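Serine acetyltransferase (Neisseria gonorrhoeae, PDB 6WYE) probably catalyses the transfer of an acetyl group from acetyl-CoA to L-serine, giving O-acetyl-L-serine, the first of two steps from serine to cysteine. Local coordinates at residues V167-A172 with T185-G190; A53-Q58 with P126-K131; H73-L78 with A87-Y92; H36-E41 with Q58-H63. One frame throughout, in Å; residues are numbered along the deposited sequence. Where two conformers were deposited one is given.

Interaction 1 (V167-A172 with T185-G190)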
loop_
_atom_site.group_PDB
_atom_site.type_symbol
_atom_site.label_atom_id
_atom_site.label_comp_id
_atom_site.label_asym_id
_atom_site.label_seq_id
_atom_site.Cartn_x
_atom_site.Cartn_y
_atom_site.Cartn_z
ATOM N N VAL A 167 -19.718 -5.272 -11.255
ATOM C CA VAL A 167 -20.552 -4.826 -12.365
ATOM C C VAL A 167 -19.745 -4.965 -13.648
ATOM O O VAL A 167 -18.611 -4.484 -13.725
ATOM C CB VAL A 167 -21.011 -3.368 -12.176
ATOM C CG1 VAL A 167 -21.664 -2.865 -13.453
ATOM C CG2 VAL A 167 -21.980 -3.226 -10.998
ATOM N N ASP A 168 -20.322 -5.610 -14.657
ATOM C CA ASP A 168 -19.623 -5.821 -15.922
ATOM C C ASP A 168 -20.412 -5.114 -17.018
ATOM O O ASP A 168 -21.440 -5.621 -17.471
ATOM C CB ASP A 168 -19.453 -7.321 -16.206
ATOM C CG ASP A 168 -18.594 -7.594 -17.424
ATOM O OD1 ASP A 168 -18.411 -6.678 -18.255
ATOM O OD2 ASP A 168 -18.087 -8.731 -17.560
ATOM N N ILE A 169 -19.938 -3.948 -17.445
ATOM C CA ILE A 169 -20.545 -3.220 -18.553
ATOM C C ILE A 169 -19.492 -3.054 -19.649
ATOM O O ILE A 169 -18.433 -2.456 -19.419
ATOM C CB ILE A 169 -21.099 -1.857 -18.111
ATOM C CG1 ILE A 169 -22.107 -2.019 -16.964
ATOM C CG2 ILE A 169 -21.732 -1.124 -19.303
ATOM C CD1 ILE A 169 -22.411 -0.696 -16.256
ATOM N N HIS A 170 -19.793 -3.566 -20.836
ATOM C CA HIS A 170 -18.893 -3.408 -21.968
ATOM C C HIS A 170 -18.751 -1.930 -22.325
ATOM O O HIS A 170 -19.742 -1.203 -22.327
ATOM C CB HIS A 170 -19.430 -4.185 -23.176
ATOM C CG HIS A 170 -18.433 -4.336 -24.278
ATOM N ND1 HIS A 170 -18.147 -3.321 -25.166
ATOM C CD2 HIS A 170 -17.620 -5.370 -24.612
ATOM C CE1 HIS A 170 -17.209 -3.728 -26.008
ATOM N NE2 HIS A 170 -16.874 -4.968 -25.695
ATOM N N PRO A 171 -17.543 -1.454 -22.635
ATOM C CA PRO A 171 -17.370 -0.014 -22.921
ATOM C C PRO A 171 -18.235 0.505 -24.053
ATOM O O PRO A 171 -18.508 1.719 -24.098
ATOM C CB PRO A 171 -15.877 0.099 -23.279
ATOM C CG PRO A 171 -15.258 -1.098 -22.728
ATOM C CD PRO A 171 -16.279 -2.191 -22.765
ATOM N N ALA A 172 -18.668 -0.365 -24.972
ATOM C CA ALA A 172 -19.498 0.046 -26.094
ATOM C C ALA A 172 -20.976 0.183 -25.738
ATOM O O ALA A 172 -21.734 0.750 -26.531
ATOM C CB ALA A 172 -19.325 -0.942 -27.257
ATOM N N THR A 185 -24.727 -5.258 -7.522
ATOM C CA THR A 185 -23.962 -6.501 -7.626
ATOM C C THR A 185 -24.534 -7.434 -8.684
ATOM O O THR A 185 -25.718 -7.774 -8.655
ATOM C CB THR A 185 -23.943 -7.224 -6.287
ATOM O OG1 THR A 185 -23.664 -6.275 -5.244
ATOM C CG2 THR A 185 -22.864 -8.303 -6.298
ATOM N N GLY A 186 -23.684 -7.860 -9.609
ATOM C CA GLY A 186 -24.101 -8.824 -10.612
ATOM C C GLY A 186 -24.681 -8.241 -11.883
ATOM O O GLY A 186 -25.066 -9.008 -12.770
ATOM N N PHE A 187 -24.779 -6.916 -11.997
ATOM C CA PHE A 187 -25.288 -6.313 -13.224
ATOM C C PHE A 187 -24.329 -6.554 -14.377
ATOM O O PHE A 187 -23.107 -6.445 -14.233
ATOM C CB PHE A 187 -25.508 -4.807 -13.044
ATOM C CG PHE A 187 -26.047 -4.122 -14.272
ATOM C CD1 PHE A 187 -27.320 -4.431 -14.755
ATOM C CD2 PHE A 187 -25.299 -3.157 -14.937
ATOM C CE1 PHE A 187 -27.839 -3.795 -15.882
ATOM C CE2 PHE A 187 -25.810 -2.519 -16.076
ATOM C CZ PHE A 187 -27.090 -2.847 -16.550
ATOM N N VAL A 188 -24.891 -6.912 -15.527
ATOM C CA VAL A 188 -24.118 -7.183 -16.729
ATOM C C VAL A 188 -24.842 -6.512 -17.885
ATOM O O VAL A 188 -26.055 -6.678 -18.032
ATOM C CB VAL A 188 -23.970 -8.696 -16.991
ATOM C CG1 VAL A 188 -23.464 -8.948 -18.397
ATOM C CG2 VAL A 188 -23.038 -9.345 -15.983
ATOM N N ALA A 189 -24.113 -5.748 -18.692
ATOM C CA ALA A 189 -24.664 -5.180 -19.916
ATOM C C ALA A 189 -23.598 -5.322 -20.985
ATOM O O ALA A 189 -22.467 -4.870 -20.787
ATOM C CB ALA A 189 -25.066 -3.702 -19.731
ATOM N N GLY A 190 -23.947 -5.954 -22.108
ATOM C CA GLY A 190 -22.971 -6.332 -23.109
ATOM C C GLY A 190 -22.757 -5.292 -24.201
ATOM O O GLY A 190 -23.330 -4.204 -24.193
HETATM O O HOH W 1 -20.417 -6.948 -20.321
#
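Phe187 turns the edge of its ring to Val167 CG1 and Ile169 CD1. Val167 CG1 lies close to the ring plane, 3.9 Å from Phe187 CD2. Ile169 CG1 adds a contact, 3.8 Å from Phe187 CE2. The ring gets there because CG of Phe187 stands anti to the backbone N (chi1 -179°). Ile169 also packs beside Ala189 on the same face of the sheet. Asp168 and Val188 occupy the other face, with Asp168 CB 4.1 Å from Val188 CG2. The backbones run parallel and in register. Asp168 N donates to Phe187 O at 2.9 Å, almost straight at 174°. Asp168 O then accepts from Ala189 N at 2.9 Å, and His170 N donates to Ala189 O at 3.0 Å. The Asp168 carboxylate is buried. A water bridges it to the other segment, 2.9 Å from Asp168 OD1 and 3.0 Å from Ala189 O. Its protein partners lie outside both segments. OD1 takes a hydrogen bond from Gln158 NE2. OD2 is bonded to ND1 of His183 of a neighbouring subunit, a bond that would limit rotation of that ring. His183 belongs to a malate pocket in this entry. Helices 131-147 and 151-165 flank the pair. Short parallel strands, each coil stacked on the next, are the hallmark of the left-handed parallel beta-helix of hexapeptide-repeat acyltransferases.

Interaction 2 (A53-Q58 with P126-K131)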
loop_
_atom_site.group_PDB
_atom_site.type_symbol
_atom_site.label_atom_id
_atom_site.label_comp_id
_atom_site.label_asym_id
_atom_site.label_seq_id
_atom_site.Cartn_x
_atom_site.Cartn_y
_atom_site.Cartn_z
ATOM N N ALA A 53 -13.385 13.137 8.345
ATOM C CA ALA A 53 -13.349 14.551 7.979
ATOM C C ALA A 53 -12.353 14.818 6.858
ATOM O O ALA A 53 -12.676 15.519 5.896
ATOM C CB ALA A 53 -13.022 15.398 9.209
ATOM N N SER A 54 -11.151 14.234 6.934
ATOM C CA SER A 54 -10.135 14.572 5.940
ATOM C C SER A 54 -10.410 13.918 4.594
ATOM O O SER A 54 -10.110 14.508 3.549
ATOM C CB SER A 54 -8.759 14.141 6.437
ATOM O OG SER A 54 -8.387 14.896 7.575
ATOM N N PHE A 55 -11.031 12.740 4.602
ATOM C CA PHE A 55 -11.518 12.139 3.365
ATOM C C PHE A 55 -12.546 13.039 2.690
ATOM O O PHE A 55 -12.473 13.276 1.477
ATOM C CB PHE A 55 -12.101 10.764 3.678
ATOM C CG PHE A 55 -13.224 10.325 2.764
ATOM C CD1 PHE A 55 -12.983 10.002 1.441
ATOM C CD2 PHE A 55 -14.508 10.161 3.266
ATOM C CE1 PHE A 55 -14.023 9.561 0.607
ATOM C CE2 PHE A 55 -15.553 9.713 2.451
ATOM C CZ PHE A 55 -15.309 9.410 1.115
ATOM N N LEU A 56 -13.518 13.546 3.466
ATOM C CA LEU A 56 -14.558 14.406 2.895
ATOM C C LEU A 56 -13.987 15.725 2.395
ATOM O O LEU A 56 -14.455 16.259 1.382
ATOM C CB LEU A 56 -15.664 14.654 3.922
ATOM C CG LEU A 56 -16.425 13.391 4.300
ATOM C CD1 LEU A 56 -17.309 13.651 5.500
ATOM C CD2 LEU A 56 -17.248 12.881 3.091
ATOM N N HIS A 57 -12.976 16.265 3.088
ATOM C CA HIS A 57 -12.338 17.496 2.628
ATOM C C HIS A 57 -11.521 17.258 1.359
ATOM O O HIS A 57 -11.537 18.090 0.445
ATOM C CB HIS A 57 -11.460 18.093 3.741
ATOM C CG HIS A 57 -12.147 19.150 4.560
ATOM N ND1 HIS A 57 -12.907 18.858 5.675
ATOM C CD2 HIS A 57 -12.186 20.500 4.425
ATOM C CE1 HIS A 57 -13.382 19.980 6.191
ATOM N NE2 HIS A 57 -12.960 20.990 5.452
ATOM N N GLN A 58 -10.808 16.128 1.274
ATOM C CA GLN A 58 -9.995 15.858 0.090
ATOM C C GLN A 58 -10.837 15.396 -1.091
ATOM O O GLN A 58 -10.527 15.734 -2.241
ATOM C CB GLN A 58 -8.930 14.797 0.405
ATOM C CG GLN A 58 -7.799 15.301 1.296
ATOM C CD GLN A 58 -7.085 14.179 2.035
ATOM O OE1 GLN A 58 -7.305 12.995 1.761
ATOM N NE2 GLN A 58 -6.252 14.548 3.008
ATOM N N PRO A 126 -25.569 8.615 -2.460
ATOM C CA PRO A 126 -25.148 7.823 -3.632
ATOM C C PRO A 126 -23.834 8.291 -4.219
ATOM O O PRO A 126 -23.052 7.460 -4.705
ATOM C CB PRO A 126 -26.303 7.992 -4.637
ATOM C CG PRO A 126 -27.057 9.198 -4.179
ATOM C CD PRO A 126 -26.868 9.289 -2.691
ATOM N N LEU A 127 -23.588 9.607 -4.218
ATOM C CA LEU A 127 -22.346 10.138 -4.774
ATOM C C LEU A 127 -21.135 9.443 -4.155
ATOM O O LEU A 127 -20.201 9.041 -4.858
ATOM C CB LEU A 127 -22.263 11.659 -4.556
ATOM C CG LEU A 127 -20.877 12.247 -4.858
ATOM C CD1 LEU A 127 -20.504 12.039 -6.321
ATOM C CD2 LEU A 127 -20.767 13.718 -4.502
ATOM N N LEU A 128 -21.142 9.291 -2.835
ATOM C CA LEU A 128 -19.997 8.728 -2.132
ATOM C C LEU A 128 -20.107 7.236 -1.858
ATOM O O LEU A 128 -19.074 6.566 -1.795
ATOM C CB LEU A 128 -19.788 9.460 -0.795
ATOM C CG LEU A 128 -19.460 10.939 -0.968
ATOM C CD1 LEU A 128 -19.352 11.678 0.374
ATOM C CD2 LEU A 128 -18.183 11.087 -1.788
ATOM N N TYR A 129 -21.316 6.685 -1.689
ATOM C CA TYR A 129 -21.424 5.362 -1.086
ATOM C C TYR A 129 -22.287 4.352 -1.831
ATOM O O TYR A 129 -22.457 3.242 -1.316
ATOM C CB TYR A 129 -21.949 5.479 0.357
ATOM C CG TYR A 129 -21.192 6.514 1.194
ATOM C CD1 TYR A 129 -19.832 6.361 1.460
ATOM C CD2 TYR A 129 -21.839 7.633 1.696
ATOM C CE1 TYR A 129 -19.133 7.274 2.209
ATOM C CE2 TYR A 129 -21.150 8.578 2.463
ATOM C CZ TYR A 129 -19.807 8.393 2.714
ATOM O OH TYR A 129 -19.131 9.332 3.451
ATOM N N PHE A 130 -22.848 4.684 -3.001
ATOM C CA PHE A 130 -23.684 3.732 -3.742
ATOM C C PHE A 130 -22.904 3.186 -4.932
ATOM O O PHE A 130 -22.667 3.898 -5.912
ATOM C CB PHE A 130 -25.003 4.357 -4.206
ATOM C CG PHE A 130 -26.059 4.449 -3.125
ATOM C CD1 PHE A 130 -25.735 4.249 -1.793
ATOM C CD2 PHE A 130 -27.379 4.758 -3.452
ATOM C CE1 PHE A 130 -26.702 4.346 -0.801
ATOM C CE2 PHE A 130 -28.348 4.851 -2.480
ATOM C CZ PHE A 130 -28.017 4.661 -1.148
ATOM N N LYS A 131 -22.541 1.901 -4.847
ATOM C CA LYS A 131 -21.715 1.236 -5.851
ATOM C C LYS A 131 -22.350 1.251 -7.246
ATOM O O LYS A 131 -21.629 1.304 -8.247
ATOM C CB LYS A 131 -21.491 -0.206 -5.377
ATOM C CG LYS A 131 -20.761 -1.137 -6.259
ATOM C CD LYS A 131 -20.427 -2.442 -5.475
ATOM C CE LYS A 131 -21.588 -3.448 -5.468
ATOM N NZ LYS A 131 -21.129 -4.812 -5.016
#
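The Phe55 ring receives the hydroxyl of Tyr129 at its edge. Tyr129 OH lies near the Phe55 ring plane, 3.7 Å from Phe55 CE2. The two side chains come from opposite directions, and there is no ring stack. One face of the Tyr129 ring is covered by its own neighbour: Leu128 CB sits 3.5 Å above the plane, over the ring centre. This is helix packing in the all-helical N-terminal region of serine acetyltransferases, where helix 53-61 meets the short helix 124-129. The backbones stay well apart, since the nearest CA atoms, Leu56 CA and Leu128 CA, are 9.3 Å from each other. The ends of the side chains span the distance. Leu56 and Leu128 both hold CG anti to the carbonyl carbon (chi1 -65° and -63°) and carry an extended chi2, which sends one methyl of each toward the other helix. Leu128 CD2 approaches the Phe55 ring more loosely, 4.4 Å from Phe55 CZ. No hydrogen bond joins the segments. Leu56 is backed by Thr42, Ala45 and Ala46 of helix 34-48. A neighbouring subunit adds Ile82 against Phe55 and Thr152 against Tyr129, so the buried cluster extends to a subunit interface. The closest touch of the contact is between two methyls: Leu56 CD2 lies 3.6 Å from Leu128 CD1, and the same Leu56 CD2 is 4.0 Å from Tyr129 OH.

Interaction 3 (H73-L78 with A87-Y92)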
loop_
_atom_site.group_PDB
_atom_site.type_symbol
_atom_site.label_atom_id
_atom_site.label_comp_id
_atom_site.label_asym_id
_atom_site.label_seq_id
_atom_site.Cartn_x
_atom_site.Cartn_y
_atom_site.Cartn_z
ATOM N N HIS A 73 -13.240 10.667 -6.722
ATOM C CA HIS A 73 -13.736 9.478 -5.989
ATOM C C HIS A 73 -13.651 8.224 -6.853
ATOM O O HIS A 73 -13.237 7.220 -6.350
ATOM C CB HIS A 73 -15.148 9.723 -5.492
ATOM C CG HIS A 73 -15.586 8.847 -4.380
ATOM N ND1 HIS A 73 -14.780 8.505 -3.356
ATOM C CD2 HIS A 73 -16.772 8.288 -4.123
ATOM C CE1 HIS A 73 -15.449 7.778 -2.517
ATOM N NE2 HIS A 73 -16.651 7.622 -2.967
ATOM N N LEU A 74 -14.047 8.319 -8.106
ATOM C CA LEU A 74 -13.984 7.151 -8.984
ATOM C C LEU A 74 -12.554 6.659 -9.157
ATOM O O LEU A 74 -12.295 5.449 -9.133
ATOM C CB LEU A 74 -14.587 7.484 -10.352
ATOM C CG LEU A 74 -16.098 7.698 -10.412
ATOM C CD1 LEU A 74 -16.545 7.876 -11.860
ATOM C CD2 LEU A 74 -16.821 6.522 -9.750
ATOM N N SER A 75 -11.605 7.582 -9.334
ATOM C CA SER A 75 -10.224 7.146 -9.491
ATOM C C SER A 75 -9.710 6.509 -8.208
ATOM O O SER A 75 -8.929 5.548 -8.266
ATOM C CB SER A 75 -9.339 8.317 -9.928
ATOM O OG SER A 75 -9.221 9.274 -8.888
ATOM N N SER A 76 -10.162 7.000 -7.049
ATOM C CA SER A 76 -9.907 6.297 -5.796
ATOM C C SER A 76 -10.385 4.845 -5.873
ATOM O O SER A 76 -9.690 3.929 -5.420
ATOM C CB SER A 76 -10.535 7.069 -4.620
ATOM O OG SER A 76 -11.822 6.598 -4.281
ATOM N N LYS A 77 -11.554 4.613 -6.469
ATOM C CA LYS A 77 -12.114 3.264 -6.498
ATOM C C LYS A 77 -11.351 2.351 -7.451
ATOM O O LYS A 77 -11.087 1.186 -7.133
ATOM C CB LYS A 77 -13.578 3.300 -6.939
ATOM C CG LYS A 77 -14.491 4.121 -6.086
ATOM C CD LYS A 77 -14.558 3.595 -4.686
ATOM C CE LYS A 77 -15.619 4.345 -3.901
ATOM N NZ LYS A 77 -15.739 3.760 -2.549
ATOM N N LEU A 78 -11.019 2.848 -8.639
ATOM C CA LEU A 78 -10.541 1.975 -9.701
ATOM C C LEU A 78 -9.035 2.033 -9.880
ATOM O O LEU A 78 -8.484 1.206 -10.611
ATOM C CB LEU A 78 -11.237 2.329 -11.015
ATOM C CG LEU A 78 -12.750 2.269 -10.841
ATOM C CD1 LEU A 78 -13.445 2.693 -12.116
ATOM C CD2 LEU A 78 -13.167 0.849 -10.436
ATOM N N ALA A 87 -2.989 9.628 -12.199
ATOM C CA ALA A 87 -3.154 9.579 -13.649
ATOM C C ALA A 87 -4.613 9.339 -14.029
ATOM O O ALA A 87 -5.159 10.019 -14.908
ATOM C CB ALA A 87 -2.256 8.493 -14.251
ATOM N N LEU A 88 -5.262 8.373 -13.372
ATOM C CA LEU A 88 -6.674 8.107 -13.630
ATOM C C LEU A 88 -7.522 9.339 -13.348
ATOM O O LEU A 88 -8.434 9.672 -14.118
ATOM C CB LEU A 88 -7.145 6.942 -12.763
ATOM C CG LEU A 88 -8.429 6.206 -13.142
ATOM C CD1 LEU A 88 -8.494 5.929 -14.652
ATOM C CD2 LEU A 88 -8.460 4.906 -12.357
ATOM N N PHE A 89 -7.227 10.031 -12.246
ATOM C CA PHE A 89 -7.966 11.238 -11.897
ATOM C C PHE A 89 -7.901 12.251 -13.031
ATOM O O PHE A 89 -8.922 12.825 -13.425
ATOM C CB PHE A 89 -7.386 11.835 -10.606
ATOM C CG PHE A 89 -7.977 13.173 -10.220
ATOM C CD1 PHE A 89 -9.342 13.386 -10.254
ATOM C CD2 PHE A 89 -7.154 14.211 -9.795
ATOM C CE1 PHE A 89 -9.888 14.607 -9.893
ATOM C CE2 PHE A 89 -7.692 15.438 -9.431
ATOM C CZ PHE A 89 -9.064 15.635 -9.481
ATOM N N GLU A 90 -6.697 12.469 -13.580
ATOM C CA GLU A 90 -6.543 13.429 -14.669
ATOM C C GLU A 90 -7.277 12.959 -15.916
ATOM O O GLU A 90 -7.966 13.748 -16.571
ATOM C CB GLU A 90 -5.057 13.662 -14.972
ATOM N N ILE A 91 -7.157 11.670 -16.243
ATOM C CA ILE A 91 -7.872 11.122 -17.393
ATOM C C ILE A 91 -9.375 11.325 -17.232
ATOM O O ILE A 91 -10.067 11.766 -18.161
ATOM C CB ILE A 91 -7.511 9.638 -17.581
ATOM C CG1 ILE A 91 -6.056 9.522 -18.053
ATOM C CG2 ILE A 91 -8.492 8.984 -18.535
ATOM C CD1 ILE A 91 -5.416 8.162 -17.829
ATOM N N TYR A 92 -9.903 11.014 -16.045
ATOM C CA TYR A 92 -11.329 11.208 -15.798
ATOM C C TYR A 92 -11.710 12.682 -15.864
ATOM O O TYR A 92 -12.788 13.033 -16.364
ATOM C CB TYR A 92 -11.709 10.637 -14.430
ATOM C CG TYR A 92 -11.829 9.133 -14.379
ATOM C CD1 TYR A 92 -11.768 8.359 -15.534
ATOM C CD2 TYR A 92 -12.021 8.486 -13.168
ATOM C CE1 TYR A 92 -11.914 6.967 -15.476
ATOM C CE2 TYR A 92 -12.154 7.104 -13.105
ATOM C CZ TYR A 92 -12.096 6.356 -14.248
ATOM O OH TYR A 92 -12.227 4.988 -14.137
#
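Tyr92 holds CG anti to its carbonyl carbon (chi1 -77°), which carries its ring across to Leu74, Ser75 and Leu78. Ser75 has OG set between its backbone N and carbonyl carbon (chi1 68°), so the hydroxyl turns back along its own helix. Its one proton can go to Tyr72 O or Ala71 O, or be shared between them, and the buried hydroxyl is satisfied without help from the other segment. Ser75 OG still touches Phe89, lying 3.6 Å from Phe89 CB. Ser75 CB rests 3.8 Å from Leu88 CB. Consistent with the small serine side chain, Ser75 CA and Phe89 CA are only 5.3 Å apart. Helices 66-78 and 85-98 are consecutive in the N-terminal domain, joined by a short loop and packed as a splayed, roughly antiparallel pair. The axes of segments 73-78 and 87-92 approach to 8.5 Å, with their directions 137° apart. Leu74 CB meets the Tyr92 ring obliquely, 3.7 Å from Tyr92 CE2. Leu78 arrives at about a right angle to the tyrosine side chain. Its CD1 is at the edge of the ring, near the plane, and Leu78 CD1 packs tightly, 3.3 Å from Tyr92 OH. Leu88 serves both sides: its CD1 lies over one face of the Tyr92 ring, offset toward the rim, while its CD2 is 4.0 Å from Leu78 CB. Beyond the pair, Leu78 packs on Met161 and Phe165 of helix 151-165, and Tyr92 on Ile141 of helix 131-147. Phe89 meets Tyr72 edge-to-face.

Interaction 4 (H36-E41 with Q58-H63)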
loop_
_atom_site.group_PDB
_atom_site.type_symbol
_atom_site.label_atom_id
_atom_site.label_comp_id
_atom_site.label_asym_id
_atom_site.label_seq_id
_atom_site.Cartn_x
_atom_site.Cartn_y
_atom_site.Cartn_z
ATOM N N HIS A 36 -24.054 22.786 -4.339
ATOM C CA HIS A 36 -23.931 23.447 -3.043
ATOM C C HIS A 36 -24.662 22.675 -1.951
ATOM O O HIS A 36 -24.246 22.713 -0.789
ATOM C CB HIS A 36 -24.354 24.914 -3.159
ATOM C CG HIS A 36 -23.328 25.740 -3.875
ATOM N ND1 HIS A 36 -22.083 26.004 -3.337
ATOM C CD2 HIS A 36 -23.318 26.272 -5.122
ATOM C CE1 HIS A 36 -21.367 26.698 -4.206
ATOM N NE2 HIS A 36 -22.093 26.874 -5.296
ATOM N N THR A 37 -25.757 21.992 -2.291
ATOM C CA THR A 37 -26.408 21.131 -1.307
ATOM C C THR A 37 -25.489 19.976 -0.914
ATOM O O THR A 37 -25.397 19.610 0.263
ATOM C CB THR A 37 -27.717 20.584 -1.879
ATOM O OG1 THR A 37 -28.561 21.674 -2.262
ATOM C CG2 THR A 37 -28.437 19.703 -0.857
ATOM N N ILE A 38 -24.779 19.416 -1.891
ATOM C CA ILE A 38 -23.837 18.338 -1.606
ATOM C C ILE A 38 -22.719 18.844 -0.699
ATOM O O ILE A 38 -22.313 18.163 0.253
ATOM C CB ILE A 38 -23.312 17.749 -2.929
ATOM C CG1 ILE A 38 -24.354 16.778 -3.517
ATOM C CG2 ILE A 38 -21.919 17.101 -2.751
ATOM C CD1 ILE A 38 -24.184 16.539 -5.028
ATOM N N ARG A 39 -22.237 20.066 -0.955
ATOM C CA ARG A 39 -21.206 20.651 -0.101
ATOM C C ARG A 39 -21.710 20.826 1.325
ATOM O O ARG A 39 -20.977 20.553 2.282
ATOM C CB ARG A 39 -20.738 21.996 -0.675
ATOM C CG ARG A 39 -20.017 21.894 -2.024
ATOM C CD ARG A 39 -19.353 23.213 -2.434
ATOM N NE ARG A 39 -18.448 23.705 -1.398
ATOM C CZ ARG A 39 -17.178 23.329 -1.284
ATOM N NH1 ARG A 39 -16.659 22.457 -2.147
ATOM N NH2 ARG A 39 -16.429 23.806 -0.302
ATOM N N GLU A 40 -22.972 21.264 1.483
ATOM C CA GLU A 40 -23.543 21.495 2.810
ATOM C C GLU A 40 -23.759 20.182 3.556
ATOM O O GLU A 40 -23.497 20.101 4.763
ATOM C CB GLU A 40 -24.862 22.287 2.709
ATOM N N GLU A 41 -24.293 19.161 2.874
ATOM C CA GLU A 41 -24.387 17.836 3.485
ATOM C C GLU A 41 -23.012 17.342 3.917
ATOM O O GLU A 41 -22.858 16.733 4.983
ATOM C CB GLU A 41 -24.988 16.827 2.503
ATOM C CG GLU A 41 -26.378 17.121 2.001
ATOM C CD GLU A 41 -26.803 16.156 0.897
ATOM O OE1 GLU A 41 -25.944 15.407 0.378
ATOM O OE2 GLU A 41 -28.002 16.147 0.546
ATOM N N GLN A 58 -10.808 16.128 1.274
ATOM C CA GLN A 58 -9.995 15.858 0.090
ATOM C C GLN A 58 -10.837 15.396 -1.091
ATOM O O GLN A 58 -10.527 15.734 -2.241
ATOM C CB GLN A 58 -8.930 14.797 0.405
ATOM C CG GLN A 58 -7.799 15.301 1.296
ATOM C CD GLN A 58 -7.085 14.179 2.035
ATOM O OE1 GLN A 58 -7.305 12.995 1.761
ATOM N NE2 GLN A 58 -6.252 14.548 3.008
ATOM N N THR A 59 -11.910 14.656 -0.834
ATOM C CA THR A 59 -12.750 14.148 -1.910
ATOM C C THR A 59 -13.814 15.148 -2.363
ATOM O O THR A 59 -14.144 15.183 -3.552
ATOM C CB THR A 59 -13.420 12.841 -1.475
ATOM O OG1 THR A 59 -12.411 11.875 -1.168
ATOM C CG2 THR A 59 -14.339 12.288 -2.578
ATOM N N VAL A 60 -14.369 15.952 -1.452
ATOM C CA VAL A 60 -15.483 16.831 -1.805
ATOM C C VAL A 60 -15.154 18.311 -1.612
ATOM O O VAL A 60 -15.169 19.086 -2.576
ATOM C CB VAL A 60 -16.736 16.449 -1.006
ATOM C CG1 VAL A 60 -17.876 17.433 -1.296
ATOM C CG2 VAL A 60 -17.153 14.976 -1.339
ATOM N N LEU A 61 -14.874 18.721 -0.370
ATOM C CA LEU A 61 -14.937 20.149 -0.040
ATOM C C LEU A 61 -13.807 20.958 -0.680
ATOM O O LEU A 61 -14.009 22.132 -1.008
ATOM C CB LEU A 61 -14.949 20.345 1.478
ATOM C CG LEU A 61 -16.093 19.660 2.228
ATOM C CD1 LEU A 61 -15.969 19.940 3.709
ATOM C CD2 LEU A 61 -17.469 20.120 1.723
ATOM N N ARG A 62 -12.622 20.371 -0.872
ATOM C CA ARG A 62 -11.547 21.115 -1.521
ATOM C C ARG A 62 -11.743 21.254 -3.029
ATOM O O ARG A 62 -10.952 21.948 -3.677
ATOM C CB ARG A 62 -10.183 20.468 -1.235
ATOM N N HIS A 63 -12.760 20.624 -3.608
ATOM C CA HIS A 63 -12.975 20.708 -5.044
ATOM C C HIS A 63 -13.946 21.835 -5.386
ATOM O O HIS A 63 -14.731 22.288 -4.552
ATOM C CB HIS A 63 -13.515 19.385 -5.592
ATOM C CG HIS A 63 -12.579 18.241 -5.397
ATOM N ND1 HIS A 63 -11.726 17.803 -6.383
ATOM C CD2 HIS A 63 -12.333 17.470 -4.314
ATOM C CE1 HIS A 63 -10.999 16.803 -5.920
ATOM N NE2 HIS A 63 -11.354 16.575 -4.669
#
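Arg39 points the two terminal nitrogens of its guanidinium at one main-chain oxygen, Leu61 O. Arg39 NH1 donates to Leu61 O at 2.9 Å, and Arg39 NH2 donates to it at 3.0 Å. Both bonds are bent, with N-H...O angles of 150° from NH1 and 143° from NH2. The oxygen lies in the guanidinium plane, at its edge. Seen from the carbonyl, the two donors differ. NH2 lies in the carbonyl plane on a lone pair, while NH1 stands above that plane. Two bonds to one oxygen, end-on, restrict rotation of the guanidinium. The arginine chain reaches the oxygen through a bend at chi3 (55°). Leu61 reaches across to its partner. Leu61 CD2 lies above one face of the Arg39 guanidinium, offset toward the rim, and is 3.6 Å from Arg39 O. Ile38 and Val60 add a looser apolar touch, with Ile38 CG2 4.3 Å from Val60 CG1. They also pack on helix 124-129, at Leu127 and Leu128 respectively. The receiving segment has its own brace. His63 NE2 donates to Gln58 O at 2.7 Å, with the ring tilted slightly from that bond, and His63 ND1 is bonded to Ser68 OG. Helix 53-61 contains a wider pi-type turn at residues 58-61, just where the arginine binds. Helices 34-48 and 53-61 follow each other in the chain and fold back side by side, as a helical hairpin of the serine acetyltransferase N-terminal domain.

Interactions 2, 3 and 4 belong to the helical N-terminal domain, and interaction 1 to the first coils of the beta-helix. Interactions 2 and 4 share helix 53-61, and their centres are 9 Å apart. Interaction 3 joins interaction 2 through His73, whose NE2 is 2.9 Å from Leu128 O in a probable hydrogen bond. Lys131 links the two domains: Lys131 NZ is 2.9 Å from Thr185 OG1, tying interaction 2 to interaction 1. A bound malate touches Gly190 of interaction 1. The Tyr129 side chain is about 13 Å from a malate, and the Ile38 side chain of interaction 4 about 14 Å from the sodium ion.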